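Local structure of BugD (Bordetella pertussis Tohama I, 2F5X) at residues M42-L46 / K254-L259; P88-K92 / G308-Q312. The protein binds aspartic acid as a periplasmic solute receptor of the tripartite tricarboxylate transporter family, probably delivering it for uptake. The contacts are given in a common frame with arbitrary orientation. Numbering follows the deposited sequence.

Contact 1 (M42-L46 / K254-L259); sequences MRPTL and KLVKSL
Two helices cross obliquely here, nearer antiparallel than parallel: the last turn of helix 30-46 meets the middle of helix 249-263, the short axes approaching to 8.5 Å with a signed crossing angle of 141°. In Met-42, a selenomethionine, the CA-CB bond points sideways, but the m, t, p side chain brings CE within 3.7 Å of Ser-258 CB and 4.5 Å of Leu-259 CB, while CG sits 3.5 Å from Ser-258 O. The helix is kinked at Pro-44 and Thr-45, whose N atoms lack the regular bond to the preceding turn. Thr-45 points at the partner, OG1 3.4 Å from Ser-258 CA; its O accepts a 2.6 Å hydrogen bond from Lys-254 NZ, the lysine side chain being extended apart from a p turn at chi2. Leu-46 sets the register, CA 5.3 Å from Ser-258 CA; its CD1 lies 4.4 Å from Leu-255 CD2 and 3.6 Å from Ser-258 OG. Small Ser-258 permits the close approach, its m rotamer letting OG donate a 2.9 Å hydrogen bond to Lys-254 O. Met-42 and Leu-259 both touch Met-241 of strand 236-244, so the pair lies on the sheet, as is typical of an alpha/beta periplasmic binding protein domain.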
HETATM    1  N   MSE A  42     -17.957  -2.059  -7.956  1.00 15.26           N
HETATM    2  CA  MSE A  42     -18.864  -1.086  -7.340  1.00 15.75           C
HETATM    3  C   MSE A  42     -19.955  -0.608  -8.290  1.00 16.72           C
HETATM    4  O   MSE A  42     -21.001  -0.134  -7.848  1.00 16.21           O
HETATM    5  CB  MSE A  42     -18.090   0.136  -6.844  1.00 16.02           C
HETATM    6  CG  MSE A  42     -17.341  -0.078  -5.554  1.00 15.90           C
HETATM    7 SE   MSE A  42     -16.261   1.483  -5.098  1.00 18.84          SE
HETATM    8  CE  MSE A  42     -17.634   2.609  -4.378  1.00 17.80           C
ATOM      9  N   ARG A  43     -19.696  -0.725  -9.590  1.00 17.63           N
ATOM     10  CA  ARG A  43     -20.562  -0.136 -10.619  1.00 19.23           C
ATOM     11  C   ARG A  43     -22.064  -0.484 -10.539  1.00 19.52           C
ATOM     12  O   ARG A  43     -22.891   0.431 -10.631  1.00 19.63           O
ATOM     13  CB  ARG A  43     -19.997  -0.395 -12.024  1.00 19.58           C
ATOM     14  CG  ARG A  43     -20.778   0.296 -13.148  1.00 22.40           C
ATOM     15  CD  ARG A  43     -20.211   0.021 -14.521  1.00 26.96           C
ATOM     16  NE  ARG A  43     -20.898   0.776 -15.566  1.00 31.54           N
ATOM     17  CZ  ARG A  43     -20.835   0.485 -16.862  1.00 33.84           C
ATOM     18  NH1 ARG A  43     -20.116  -0.554 -17.284  1.00 35.00           N
ATOM     19  NH2 ARG A  43     -21.491   1.232 -17.742  1.00 34.09           N
ATOM     20  N   PRO A  44     -22.438  -1.765 -10.397  1.00 19.99           N
ATOM     21  CA  PRO A  44     -23.865  -2.129 -10.350  1.00 20.20           C
ATOM     22  C   PRO A  44     -24.643  -1.409  -9.249  1.00 20.34           C
ATOM     23  O   PRO A  44     -25.781  -0.984  -9.479  1.00 20.51           O
ATOM     24  CB  PRO A  44     -23.828  -3.636 -10.073  1.00 20.31           C
ATOM     25  CG  PRO A  44     -22.556  -4.072 -10.686  1.00 20.36           C
ATOM     26  CD  PRO A  44     -21.586  -2.968 -10.319  1.00 19.99           C
ATOM     27  N   THR A  45     -24.040  -1.259  -8.072  1.00 20.54           N
ATOM     28  CA  THR A  45     -24.718  -0.598  -6.963  1.00 20.70           C
ATOM     29  C   THR A  45     -24.582   0.926  -6.986  1.00 20.53           C
ATOM     30  O   THR A  45     -25.540   1.631  -6.653  1.00 20.54           O
ATOM     31  CB  THR A  45     -24.271  -1.170  -5.611  1.00 20.80           C
ATOM     32  OG1 THR A  45     -22.849  -1.118  -5.519  1.00 23.98           O
ATOM     33  CG2 THR A  45     -24.574  -2.654  -5.536  1.00 20.41           C
ATOM     34  N   LEU A  46     -23.409   1.432  -7.374  1.00 20.30           N
ATOM     35  CA  LEU A  46     -23.204   2.876  -7.486  1.00 20.47           C
ATOM     36  C   LEU A  46     -24.149   3.485  -8.521  1.00 21.32           C
ATOM     37  O   LEU A  46     -24.696   4.568  -8.309  1.00 21.44           O
ATOM     38  CB  LEU A  46     -21.737   3.215  -7.812  1.00 20.19           C
ATOM     39  CG  LEU A  46     -21.329   4.697  -7.784  1.00 19.00           C
ATOM     40  CD1 LEU A  46     -21.581   5.350  -6.412  1.00 18.48           C
ATOM     41  CD2 LEU A  46     -19.874   4.879  -8.206  1.00 18.99           C
ATOM     42  N   LYS A 254     -24.344   6.493   0.252  1.00 13.92           N
ATOM     43  CA  LYS A 254     -24.363   5.821  -1.046  1.00 14.23           C
ATOM     44  C   LYS A 254     -23.012   5.179  -1.332  1.00 13.82           C
ATOM     45  O   LYS A 254     -22.939   4.036  -1.817  1.00 13.39           O
ATOM     46  CB  LYS A 254     -24.725   6.810  -2.163  1.00 14.75           C
ATOM     47  CG  LYS A 254     -24.742   6.210  -3.579  1.00 16.96           C
ATOM     48  CD  LYS A 254     -25.819   5.145  -3.763  1.00 20.85           C
ATOM     49  CE  LYS A 254     -25.836   4.646  -5.199  1.00 22.74           C
ATOM     50  NZ  LYS A 254     -26.814   3.544  -5.416  1.00 25.75           N
ATOM     51  N   LEU A 255     -21.943   5.913  -1.031  1.00 13.20           N
ATOM     52  CA  LEU A 255     -20.592   5.391  -1.213  1.00 13.14           C
ATOM     53  C   LEU A 255     -20.319   4.182  -0.315  1.00 12.81           C
ATOM     54  O   LEU A 255     -19.700   3.223  -0.761  1.00 13.12           O
ATOM     55  CB  LEU A 255     -19.542   6.490  -1.021  1.00 12.99           C
ATOM     56  CG  LEU A 255     -19.425   7.501  -2.178  1.00 14.03           C
ATOM     57  CD1 LEU A 255     -18.691   8.774  -1.734  1.00 14.98           C
ATOM     58  CD2 LEU A 255     -18.741   6.893  -3.416  1.00 15.00           C
ATOM     59  N   VAL A 256     -20.783   4.222   0.936  1.00 12.73           N
ATOM     60  CA  VAL A 256     -20.623   3.078   1.847  1.00 12.85           C
ATOM     61  C   VAL A 256     -21.332   1.834   1.293  1.00 13.43           C
ATOM     62  O   VAL A 256     -20.749   0.744   1.242  1.00 12.81           O
ATOM     63  CB  VAL A 256     -21.113   3.408   3.286  1.00 12.63           C
ATOM     64  CG1 VAL A 256     -21.129   2.173   4.150  1.00 12.97           C
ATOM     65  CG2 VAL A 256     -20.206   4.453   3.917  1.00 11.70           C
ATOM     66  N   LYS A 257     -22.572   2.009   0.848  1.00 14.15           N
ATOM     67  CA  LYS A 257     -23.343   0.892   0.308  1.00 15.02           C
ATOM     68  C   LYS A 257     -22.673   0.294  -0.925  1.00 14.59           C
ATOM     69  O   LYS A 257     -22.635  -0.930  -1.089  1.00 14.26           O
ATOM     70  CB  LYS A 257     -24.759   1.341  -0.043  1.00 15.74           C
ATOM     71  CG  LYS A 257     -25.639   1.473   1.172  1.00 20.31           C
ATOM     72  CD  LYS A 257     -26.893   2.256   0.845  1.00 25.78           C
ATOM     73  CE  LYS A 257     -27.919   1.380   0.181  1.00 27.69           C
ATOM     74  NZ  LYS A 257     -29.212   2.111   0.063  1.00 29.90           N
ATOM     75  N   SER A 258     -22.135   1.165  -1.776  1.00 14.06           N
ATOM     76  CA  SER A 258     -21.479   0.742  -3.009  1.00 13.76           C
ATOM     77  C   SER A 258     -20.160   0.038  -2.714  1.00 13.23           C
ATOM     78  O   SER A 258     -19.851  -0.975  -3.332  1.00 13.42           O
ATOM     79  CB  SER A 258     -21.251   1.937  -3.937  1.00 14.06           C
ATOM     80  OG  SER A 258     -22.479   2.577  -4.242  1.00 17.13           O
ATOM     81  N   LEU A 259     -19.397   0.569  -1.762  1.00 12.67           N
ATOM     82  CA  LEU A 259     -18.164  -0.084  -1.333  1.00 12.06           C
ATOM     83  C   LEU A 259     -18.455  -1.476  -0.769  1.00 12.33           C
ATOM     84  O   LEU A 259     -17.788  -2.447  -1.129  1.00 12.11           O
ATOM     85  CB  LEU A 259     -17.400   0.776  -0.307  1.00 11.83           C
ATOM     86  CG  LEU A 259     -16.145   0.130   0.305  1.00 11.51           C
ATOM     87  CD1 LEU A 259     -15.073  -0.191  -0.751  1.00 11.35           C
ATOM     88  CD2 LEU A 259     -15.567   0.993   1.415  1.00 11.99           C
TER

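Contact 2 (P88-K92 / G308-Q312); sequences PSLYK and GVEKQ
Neither segment is a regular helix or strand, yet their backbones pair in parallel over a short span. Helix 286-306 ends in a Schellman motif at Gly-308 (phi 69°), and the chain then runs extended through Val-309, Glu-310 and Lys-311 to the C-terminal carboxylate of Gln-312. Residues 88-90 are turn-like, and Tyr-91 is extended (-124°/136°). The closest CA atoms, of Leu-90 and Lys-311, are 4.3 Å apart. Gln-312 N donates to Leu-90 O at 3.0 Å, and Lys-92 N donates to the carboxylate O of Gln-312 at 2.9 Å, the pattern of a parallel bridge in which Gln-312 bonds either side of Tyr-91. CA-H...O contacts lie beside them, Lys-311 CA to Leu-90 O (3.5 Å) and Tyr-91 CA to Gln-312 O (3.3 Å). Water 2 joins Ser-89 O to Val-309 O, and water 3 joins Leu-90 O to Glu-310 O, every leg 2.8 Å.

Leu-90 (m, t) places CD2 3.7 Å from CG1 of Val-309, and both residues touch Phe-304 of helix 286-306. Lys-311 leaves CA in m and is then fully extended, its CG 3.4 Å from Ser-89 O and its CE 3.3 Å from Pro-88 O. Its NZ donates to water 4 at 3.0 Å, which donates to Lys-92 O at 2.9 Å. The CA-CB bond of Tyr-91 points away from the tail, and its OH is hydrogen-bonded to Ile-147 O. The tail is thus held by backbone hydrogen bonds and water bridges, supplemented by the long Lys-311 side chain and one apolar pair, Leu-90 with Val-309.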
ATOM      1  N   PRO A  88       1.845  11.432   8.171  1.00 10.52           N
ATOM      2  CA  PRO A  88       1.798  12.460   9.220  1.00 11.08           C
ATOM      3  C   PRO A  88       2.973  12.424  10.201  1.00 11.29           C
ATOM      4  O   PRO A  88       3.210  13.438  10.866  1.00 12.50           O
ATOM      5  CB  PRO A  88       0.475  12.167   9.937  1.00 11.44           C
ATOM      6  CG  PRO A  88      -0.364  11.494   8.881  1.00 11.68           C
ATOM      7  CD  PRO A  88       0.628  10.591   8.184  1.00 10.68           C
ATOM      8  N   SER A  89       3.697  11.307  10.282  1.00 11.22           N
ATOM      9  CA  SER A  89       4.893  11.219  11.126  1.00 11.60           C
ATOM     10  C   SER A  89       6.176  11.428  10.331  1.00 11.48           C
ATOM     11  O   SER A  89       7.270  11.398  10.894  1.00 11.92           O
ATOM     12  CB  SER A  89       4.955   9.865  11.841  1.00 12.12           C
ATOM     13  OG  SER A  89       3.827   9.709  12.679  1.00 15.19           O
ATOM     14  N   LEU A  90       6.043  11.635   9.022  1.00 10.64           N
ATOM     15  CA  LEU A  90       7.207  11.673   8.132  1.00 10.69           C
ATOM     16  C   LEU A  90       7.393  13.031   7.485  1.00 10.95           C
ATOM     17  O   LEU A  90       8.480  13.359   7.009  1.00 11.62           O
ATOM     18  CB  LEU A  90       7.062  10.603   7.045  1.00 10.07           C
ATOM     19  CG  LEU A  90       7.120   9.158   7.560  1.00 10.05           C
ATOM     20  CD1 LEU A  90       6.628   8.172   6.483  1.00  8.18           C
ATOM     21  CD2 LEU A  90       8.538   8.814   8.043  1.00  9.89           C
ATOM     22  N   TYR A  91       6.316  13.803   7.445  1.00 11.80           N
ATOM     23  CA  TYR A  91       6.332  15.146   6.875  1.00 12.12           C
ATOM     24  C   TYR A  91       5.839  16.141   7.903  1.00 12.84           C
ATOM     25  O   TYR A  91       4.835  15.902   8.576  1.00 13.28           O
ATOM     26  CB  TYR A  91       5.407  15.230   5.659  1.00 11.97           C
ATOM     27  CG  TYR A  91       5.846  14.411   4.478  1.00 12.32           C
ATOM     28  CD1 TYR A  91       6.753  14.924   3.554  1.00 13.90           C
ATOM     29  CD2 TYR A  91       5.353  13.122   4.277  1.00 11.84           C
ATOM     30  CE1 TYR A  91       7.159  14.183   2.457  1.00 13.38           C
ATOM     31  CE2 TYR A  91       5.754  12.362   3.182  1.00 11.73           C
ATOM     32  CZ  TYR A  91       6.662  12.904   2.281  1.00 12.75           C
ATOM     33  OH  TYR A  91       7.065  12.188   1.192  1.00 11.82           O
ATOM     34  N   LYS A  92       6.538  17.266   8.001  1.00 13.67           N
ATOM     35  CA  LYS A  92       6.089  18.375   8.830  1.00 15.03           C
ATOM     36  C   LYS A  92       4.703  18.832   8.393  1.00 15.44           C
ATOM     37  O   LYS A  92       3.853  19.125   9.233  1.00 16.46           O
ATOM     38  CB  LYS A  92       7.088  19.531   8.771  1.00 15.27           C
ATOM     39  CG  LYS A  92       8.429  19.171   9.386  1.00 17.03           C
ATOM     40  CD  LYS A  92       9.256  20.393   9.705  1.00 21.30           C
ATOM     41  CE  LYS A  92      10.483  20.017  10.515  1.00 22.08           C
ATOM     42  NZ  LYS A  92      11.563  21.030  10.346  1.00 25.75           N
ATOM     43  N   GLY A 308      14.796   6.727  14.756  1.00 17.82           N
ATOM     44  CA  GLY A 308      15.400   8.039  14.566  1.00 17.27           C
ATOM     45  C   GLY A 308      14.968   8.744  13.290  1.00 16.70           C
ATOM     46  O   GLY A 308      15.621   9.685  12.829  1.00 16.35           O
ATOM     47  N   VAL A 309      13.850   8.300  12.726  1.00 15.91           N
ATOM     48  CA  VAL A 309      13.343   8.883  11.490  1.00 15.85           C
ATOM     49  C   VAL A 309      12.417  10.038  11.855  1.00 16.13           C
ATOM     50  O   VAL A 309      11.369   9.833  12.476  1.00 16.13           O
ATOM     51  CB  VAL A 309      12.607   7.835  10.639  1.00 15.49           C
ATOM     52  CG1 VAL A 309      11.919   8.492   9.431  1.00 15.92           C
ATOM     53  CG2 VAL A 309      13.588   6.746  10.186  1.00 15.44           C
ATOM     54  N   GLU A 310      12.827  11.247  11.491  1.00 16.04           N
ATOM     55  CA  GLU A 310      12.112  12.449  11.890  1.00 16.76           C
ATOM     56  C   GLU A 310      11.308  13.030  10.734  1.00 16.44           C
ATOM     57  O   GLU A 310      11.504  12.653   9.575  1.00 16.31           O
ATOM     58  CB  GLU A 310      13.088  13.496  12.433  1.00 17.13           C
ATOM     59  CG  GLU A 310      14.134  12.943  13.394  1.00 20.17           C
ATOM     60  CD  GLU A 310      13.540  12.399  14.676  1.00 25.39           C
ATOM     61  OE1 GLU A 310      12.540  12.970  15.171  1.00 29.34           O
ATOM     62  OE2 GLU A 310      14.081  11.395  15.195  1.00 28.63           O
ATOM     63  N   LYS A 311      10.397  13.943  11.064  1.00 16.30           N
ATOM     64  CA  LYS A 311       9.612  14.660  10.060  1.00 16.35           C
ATOM     65  C   LYS A 311      10.499  15.580   9.232  1.00 16.78           C
ATOM     66  O   LYS A 311      11.432  16.200   9.764  1.00 16.91           O
ATOM     67  CB  LYS A 311       8.524  15.495  10.724  1.00 16.47           C
ATOM     68  CG  LYS A 311       7.466  14.714  11.461  1.00 16.15           C
ATOM     69  CD  LYS A 311       6.454  15.686  12.026  1.00 17.33           C
ATOM     70  CE  LYS A 311       5.387  15.002  12.839  1.00 18.47           C
ATOM     71  NZ  LYS A 311       4.459  16.028  13.394  1.00 20.45           N
ATOM     72  N   GLN A 312      10.212  15.673   7.938  1.00 16.97           N
ATOM     73  CA  GLN A 312      10.946  16.583   7.049  1.00 18.06           C
ATOM     74  C   GLN A 312      10.040  17.398   6.130  1.00 18.40           C
ATOM     75  O   GLN A 312       8.817  17.265   6.161  1.00 17.49           O
ATOM     76  CB  GLN A 312      12.024  15.845   6.242  1.00 18.36           C
ATOM     77  CG  GLN A 312      11.551  14.718   5.347  1.00 18.97           C
ATOM     78  CD  GLN A 312      12.673  14.172   4.478  1.00 20.09           C
ATOM     79  OE1 GLN A 312      12.671  14.372   3.261  1.00 20.34           O
ATOM     80  NE2 GLN A 312      13.643  13.495   5.100  1.00 21.33           N
ATOM     81  OXT GLN A 312      10.519  18.230   5.350  1.00 19.74           O
TER
HETATM   82  O   HOH W   1       2.883  16.176  10.543  1.00 18.07           O
HETATM   83  O   HOH W   2       8.871  10.818  13.123  1.00 16.64           O
HETATM   84  O   HOH W   3      10.768  11.695   7.086  1.00 17.30           O
HETATM   85  O   HOH W   4       4.231  18.732  12.057  1.00 32.56           O

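Overall arrangement
The two contacts lie in separate parts of the receptor, their centres 36 Å apart and their nearest atoms about 20 Å apart. Along the chain their segments alternate: 42-46, 88-92, 254-259, 308-312. Contact 1 is a buried helix pair, about 22 Å from the centre of the chain; contact 2, at about 19 Å, is a surface pairing of loop and tail. Neither contact contains a pocket residue. Contact 2 comes within about 10 Å, measured from the Leu-90 side chain to the bound aspartic acid, and Leu-90 touches Ile-147, which lies in sequence between the pocket residues Ala-145 and Ala-149. In contact 1, helix 30-46 begins with two pocket residues, Pro-30 and Thr-31.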